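Local coordinates for putative branched chain amino acid ABC transporter, periplasmic amino acid-binding protein (Brucella ovis, PDB 4XFK) that is a component of an amino-acid transport system, probably the periplasmic protein that binds leucine, isoleucine, valine, threonine and alanine, at residues A138-K143 and A350-V355; F142-Q147 and D383-P388. The protein carries 1 engineered substitution. One frame throughout, in Å; residues are numbered along the deposited sequence.

Overall arrangement
Both contacts start from helix 138-152 and show how neighbouring residues near the start of one helix meet two distant parts of the chain. Contact 1 sets Ile140 and Arg141 against strand 350-360, and contact 2 brings Lys143 and Thr144 to the end of helix 382-385. Their centres lie 5 Å apart. The second segments are themselves joined by a salt bridge, Lys351 NZ to Asp383 OD1 at 2.9 Å, and Ile140 CG1 packs 3.4 Å from Ser385 O. The engineered Arg141 side chain in contact 1 lies about 7 Å from a bound sodium ion. In proteins of this family the amino acid is held in the cleft between two lobes.

Contact 1. Residues A138-K143 and A350-V355; sequences AAIRFK and AKFPMV. Engineered in segment 138-143: Arg141 (natural residue His).
Ile140 and Met354 meet almost at right angles where helix 138-152 packs on strand 350-360, part of the mixed sheet in this periplasmic binding protein fold of two alpha/beta lobes. The close-packed part is purely apolar: Ile140 CG2 touches Met354 CG at 3.7 Å, with Met354 SD at 4.1 Å. Bends at chi2 (-67°) and chi3 (-75°) carry the thioether across Ile140, so that CG, SD and CE of Met354 all come near CG2. The methyl CE then passes from Ile140 to the aliphatic part of the engineered Arg141, whose CD is 4.2 Å away. Met354 CE also lies obliquely beside the guanidinium, whose polar atoms are held by Glu118 (salt bridge from NE) and by the carbonyl of Ser265 (hydrogen bond from NH1).

Toward Phe352 the fit is looser, since Ile140 CD1 comes only within 4.5 Å of ring atom CZ and approaches it obliquely. The more accessible side lies past this ring, where the partly exposed Lys351 points away from the helix. Phe352 is nevertheless joined to the tight part through the thioether: Met354 SD sits in the plane of the ring at its edge, 3.7 Å from Phe352 CE1.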
loop_
_atom_site.group_PDB
_atom_site.type_symbol
_atom_site.label_atom_id
_atom_site.label_comp_id
_atom_site.label_asym_id
_atom_site.label_seq_id
_atom_site.Cartn_x
_atom_site.Cartn_y
_atom_site.Cartn_z
ATOM N N ALA A 138 -1.466 -8.402 1.890
ATOM C CA ALA A 138 -2.214 -9.288 1.001
ATOM C C ALA A 138 -3.488 -9.830 1.639
ATOM O O ALA A 138 -4.517 -9.955 0.976
ATOM C CB ALA A 138 -1.332 -10.441 0.541
ATOM N N ALA A 139 -3.410 -10.154 2.922
ATOM C CA ALA A 139 -4.560 -10.722 3.621
ATOM C C ALA A 139 -5.691 -9.709 3.743
ATOM O O ALA A 139 -6.851 -10.017 3.472
ATOM C CB ALA A 139 -4.152 -11.252 4.996
ATOM N N ILE A 140 -5.350 -8.491 4.144
ATOM C CA ILE A 140 -6.353 -7.448 4.280
ATOM C C ILE A 140 -6.982 -7.120 2.919
ATOM O O ILE A 140 -8.208 -7.027 2.801
ATOM C CB ILE A 140 -5.747 -6.174 4.908
ATOM C CG1 ILE A 140 -5.232 -6.466 6.329
ATOM C CG2 ILE A 140 -6.759 -5.037 4.889
ATOM C CD1 ILE A 140 -4.420 -5.324 6.941
ATOM N N ARG A 141 -6.144 -6.940 1.895
ATOM C CA ARG A 141 -6.644 -6.620 0.559
ATOM C C ARG A 141 -7.662 -7.651 0.071
ATOM O O ARG A 141 -8.754 -7.301 -0.394
ATOM C CB ARG A 141 -5.503 -6.564 -0.462
ATOM C CG ARG A 141 -4.551 -5.384 -0.339
ATOM C CD ARG A 141 -5.155 -4.055 -0.737
ATOM N NE ARG A 141 -4.090 -3.060 -0.819
ATOM C CZ ARG A 141 -4.269 -1.786 -1.155
ATOM N NH1 ARG A 141 -5.477 -1.336 -1.468
ATOM N NH2 ARG A 141 -3.234 -0.956 -1.172
ATOM N N PHE A 142 -7.296 -8.927 0.153
ATOM C CA PHE A 142 -8.072 -9.934 -0.559
ATOM C C PHE A 142 -9.227 -10.529 0.216
ATOM O O PHE A 142 -10.218 -10.933 -0.380
ATOM C CB PHE A 142 -7.171 -10.907 -1.332
ATOM C CG PHE A 142 -6.573 -10.240 -2.523
ATOM C CD1 PHE A 142 -7.274 -10.190 -3.723
ATOM C CD2 PHE A 142 -5.391 -9.517 -2.405
ATOM C CE1 PHE A 142 -6.774 -9.495 -4.807
ATOM C CE2 PHE A 142 -4.884 -8.807 -3.490
ATOM C CZ PHE A 142 -5.584 -8.782 -4.683
ATOM N N LYS A 143 -9.151 -10.508 1.541
ATOM C CA LYS A 143 -10.316 -10.803 2.361
ATOM C C LYS A 143 -11.375 -9.734 2.134
ATOM O O LYS A 143 -12.536 -10.032 1.855
ATOM C CB LYS A 143 -9.941 -10.822 3.840
ATOM C CG LYS A 143 -11.152 -10.768 4.757
ATOM C CD LYS A 143 -10.772 -10.487 6.209
ATOM C CE LYS A 143 -10.424 -9.016 6.454
ATOM N NZ LYS A 143 -8.977 -8.716 6.256
ATOM N N ALA A 350 -0.636 -1.637 10.895
ATOM C CA ALA A 350 -1.610 -0.593 11.204
ATOM C C ALA A 350 -3.043 -1.103 11.061
ATOM O O ALA A 350 -3.324 -2.002 10.252
ATOM C CB ALA A 350 -1.394 0.632 10.328
ATOM N N LYS A 351 -3.929 -0.520 11.869
ATOM C CA LYS A 351 -5.356 -0.830 11.888
ATOM C C LYS A 351 -6.114 0.365 11.323
ATOM O O LYS A 351 -5.950 1.488 11.803
ATOM C CB LYS A 351 -5.820 -1.126 13.313
ATOM C CG LYS A 351 -7.279 -1.533 13.386
ATOM C CD LYS A 351 -7.578 -2.358 14.625
ATOM C CE LYS A 351 -7.694 -1.506 15.852
ATOM N NZ LYS A 351 -8.152 -2.364 16.983
ATOM N N PHE A 352 -6.936 0.124 10.303
ATOM C CA PHE A 352 -7.615 1.198 9.585
ATOM C C PHE A 352 -8.760 0.600 8.775
ATOM O O PHE A 352 -8.749 -0.592 8.481
ATOM C CB PHE A 352 -6.629 1.904 8.643
ATOM C CG PHE A 352 -5.786 0.956 7.838
ATOM C CD1 PHE A 352 -6.313 0.323 6.713
ATOM C CD2 PHE A 352 -4.487 0.662 8.220
ATOM C CE1 PHE A 352 -5.579 -0.591 6.002
ATOM C CE2 PHE A 352 -3.733 -0.251 7.499
ATOM C CZ PHE A 352 -4.279 -0.875 6.383
ATOM N N PRO A 353 -9.754 1.423 8.410
ATOM C CA PRO A 353 -10.853 0.918 7.582
ATOM C C PRO A 353 -10.445 0.632 6.136
ATOM O O PRO A 353 -9.462 1.180 5.629
ATOM C CB PRO A 353 -11.889 2.060 7.610
ATOM C CG PRO A 353 -11.407 3.037 8.604
ATOM C CD PRO A 353 -9.941 2.831 8.795
ATOM N N MET A 354 -11.220 -0.234 5.483
ATOM C CA MET A 354 -11.058 -0.544 4.069
ATOM C C MET A 354 -12.366 -0.297 3.332
ATOM O O MET A 354 -13.444 -0.586 3.841
ATOM C CB MET A 354 -10.617 -1.997 3.888
ATOM C CG MET A 354 -9.183 -2.264 4.338
ATOM S SD MET A 354 -7.936 -1.436 3.307
ATOM C CE MET A 354 -7.991 -2.473 1.847
ATOM N N VAL A 355 -12.260 0.237 2.126
ATOM C CA VAL A 355 -13.421 0.582 1.328
ATOM C C VAL A 355 -13.390 -0.202 0.035
ATOM O O VAL A 355 -12.435 -0.105 -0.740
ATOM C CB VAL A 355 -13.403 2.078 0.977
ATOM C CG1 VAL A 355 -14.715 2.488 0.325
ATOM C CG2 VAL A 355 -13.153 2.881 2.215
#

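Contact 2. Residues F142-Q147 and D383-P388; sequences FKTVAQ and DESIDP
Lys143 reaches Ser385 by two successive bends, chi3 at 77° and chi4 at -90°, which follow an extended start with CG anti to the backbone N. In this conformer, one of two modelled, the chain runs out from helix 138-152 and then hooks round, so that the ammonium faces the last turn of the short helix 382-385. Lys143 NZ donates to Ser385 O at 2.7 Å. The bond is short but not straight on: the donor stands 33° out of the plane of the carbonyl group. The methylene before it rests against the same helix end, with Lys143 CE 3.4 Å from Glu384 O.

Two consecutive carbonyls thus meet the lysine, but only Ser385 O takes a hydrogen bond from it, and the positive charge there would probably be favoured by the partial negative charge of a helix C-terminus. Asp387 OD1 lies 6.2 Å from Lys143 NZ, too far for a salt bridge; it is hydrogen-bonded to Asn137 instead, and its charge may add a weaker attraction.

Beside the lysine, Thr144 makes a looser contact, its methyl CG2 4.2 Å from Ser385 OG. Both hydroxyls are engaged elsewhere: Thr144 OG1 with Ile140 O one turn back and with Ser265, Ser385 OG with Thr381 O. Met354 of strand 350-360 touches both residues. Ile386 is the first residue to leave helical geometry, so this is a lysine donating to a carbonyl at the C-terminal end of a helix, here joining helix 138-152 to helix 382-385 in a periplasmic binding protein fold.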
loop_
_atom_site.group_PDB
_atom_site.type_symbol
_atom_site.label_atom_id
_atom_site.label_comp_id
_atom_site.label_asym_id
_atom_site.label_seq_id
_atom_site.Cartn_x
_atom_site.Cartn_y
_atom_site.Cartn_z
ATOM N N PHE A 142 -7.296 -8.927 0.153
ATOM C CA PHE A 142 -8.072 -9.934 -0.559
ATOM C C PHE A 142 -9.227 -10.529 0.216
ATOM O O PHE A 142 -10.218 -10.933 -0.380
ATOM C CB PHE A 142 -7.171 -10.907 -1.332
ATOM C CG PHE A 142 -6.573 -10.240 -2.523
ATOM C CD1 PHE A 142 -7.274 -10.190 -3.723
ATOM C CD2 PHE A 142 -5.391 -9.517 -2.405
ATOM C CE1 PHE A 142 -6.774 -9.495 -4.807
ATOM C CE2 PHE A 142 -4.884 -8.807 -3.490
ATOM C CZ PHE A 142 -5.584 -8.782 -4.683
ATOM N N LYS A 143 -9.151 -10.508 1.541
ATOM C CA LYS A 143 -10.316 -10.803 2.361
ATOM C C LYS A 143 -11.375 -9.734 2.134
ATOM O O LYS A 143 -12.536 -10.032 1.855
ATOM C CB LYS A 143 -9.941 -10.822 3.840
ATOM C CG LYS A 143 -11.152 -10.768 4.757
ATOM C CD LYS A 143 -10.772 -10.487 6.209
ATOM C CE LYS A 143 -10.424 -9.016 6.454
ATOM N NZ LYS A 143 -8.977 -8.716 6.256
ATOM N N THR A 144 -10.970 -8.465 2.250
ATOM C CA THR A 144 -11.952 -7.390 2.128
ATOM C C THR A 144 -12.572 -7.290 0.737
ATOM O O THR A 144 -13.781 -7.090 0.628
ATOM C CB THR A 144 -11.436 -5.998 2.605
ATOM O OG1 THR A 144 -10.304 -5.594 1.827
ATOM C CG2 THR A 144 -11.059 -6.016 4.087
ATOM N N VAL A 145 -11.772 -7.433 -0.321
ATOM C CA VAL A 145 -12.345 -7.308 -1.656
ATOM C C VAL A 145 -13.368 -8.415 -1.912
ATOM O O VAL A 145 -14.459 -8.163 -2.436
ATOM C CB VAL A 145 -11.272 -7.214 -2.787
ATOM C CG1 VAL A 145 -10.673 -8.579 -3.140
ATOM C CG2 VAL A 145 -11.867 -6.546 -4.012
ATOM N N ALA A 146 -13.043 -9.638 -1.501
ATOM C CA ALA A 146 -13.938 -10.764 -1.737
ATOM C C ALA A 146 -15.184 -10.674 -0.846
ATOM O O ALA A 146 -16.312 -10.871 -1.313
ATOM C CB ALA A 146 -13.201 -12.083 -1.503
ATOM N N GLN A 147 -14.987 -10.378 0.435
ATOM C CA GLN A 147 -16.119 -10.266 1.349
ATOM C C GLN A 147 -17.060 -9.127 0.956
ATOM O O GLN A 147 -18.279 -9.264 1.051
ATOM C CB GLN A 147 -15.652 -10.099 2.792
ATOM C CG GLN A 147 -16.788 -10.141 3.799
ATOM C CD GLN A 147 -17.444 -11.499 3.863
ATOM O OE1 GLN A 147 -16.766 -12.527 3.915
ATOM N NE2 GLN A 147 -18.770 -11.516 3.843
ATOM N N ASP A 383 -11.418 -2.896 12.882
ATOM C CA ASP A 383 -11.510 -4.228 13.477
ATOM C C ASP A 383 -11.909 -5.300 12.455
ATOM O O ASP A 383 -11.431 -6.435 12.509
ATOM C CB ASP A 383 -12.479 -4.223 14.660
ATOM C CG ASP A 383 -11.898 -3.538 15.886
ATOM O OD1 ASP A 383 -10.659 -3.559 16.041
ATOM O OD2 ASP A 383 -12.674 -2.982 16.692
ATOM N N GLU A 384 -12.782 -4.938 11.522
ATOM C CA GLU A 384 -13.200 -5.858 10.477
ATOM C C GLU A 384 -12.116 -6.087 9.428
ATOM O O GLU A 384 -12.092 -7.135 8.779
ATOM C CB GLU A 384 -14.489 -5.360 9.811
ATOM C CG GLU A 384 -15.733 -5.481 10.691
ATOM C CD GLU A 384 -16.954 -4.789 10.095
ATOM O OE1 GLU A 384 -16.778 -3.850 9.301
ATOM O OE2 GLU A 384 -18.099 -5.179 10.420
ATOM N N SER A 385 -11.217 -5.116 9.273
ATOM C CA SER A 385 -10.244 -5.139 8.176
ATOM C C SER A 385 -8.911 -5.794 8.522
ATOM O O SER A 385 -8.349 -6.541 7.713
ATOM C CB SER A 385 -9.986 -3.721 7.654
ATOM O OG SER A 385 -11.165 -3.138 7.135
ATOM N N ILE A 386 -8.381 -5.488 9.701
ATOM C CA ILE A 386 -7.039 -5.955 10.033
ATOM C C ILE A 386 -6.982 -7.485 10.108
ATOM O O ILE A 386 -7.916 -8.130 10.596
ATOM C CB ILE A 386 -6.517 -5.296 11.337
ATOM C CG1 ILE A 386 -5.002 -5.494 11.451
ATOM C CG2 ILE A 386 -7.281 -5.809 12.592
ATOM C CD1 ILE A 386 -4.360 -4.689 12.561
ATOM N N ASP A 387 -5.906 -8.064 9.583
ATOM C CA ASP A 387 -5.753 -9.515 9.578
ATOM C C ASP A 387 -5.301 -9.988 10.955
ATOM O O ASP A 387 -4.785 -9.198 11.740
ATOM C CB ASP A 387 -4.765 -9.957 8.476
ATOM C CG ASP A 387 -3.390 -9.287 8.584
ATOM O OD1 ASP A 387 -3.314 -8.053 8.772
ATOM O OD2 ASP A 387 -2.374 -10.005 8.447
ATOM N N PRO A 388 -5.503 -11.275 11.261
ATOM C CA PRO A 388 -5.029 -11.783 12.552
ATOM C C PRO A 388 -3.512 -11.715 12.617
ATOM O O PRO A 388 -2.852 -11.744 11.583
ATOM C CB PRO A 388 -5.478 -13.249 12.540
ATOM C CG PRO A 388 -6.571 -13.313 11.536
ATOM C CD PRO A 388 -6.252 -12.288 10.497
#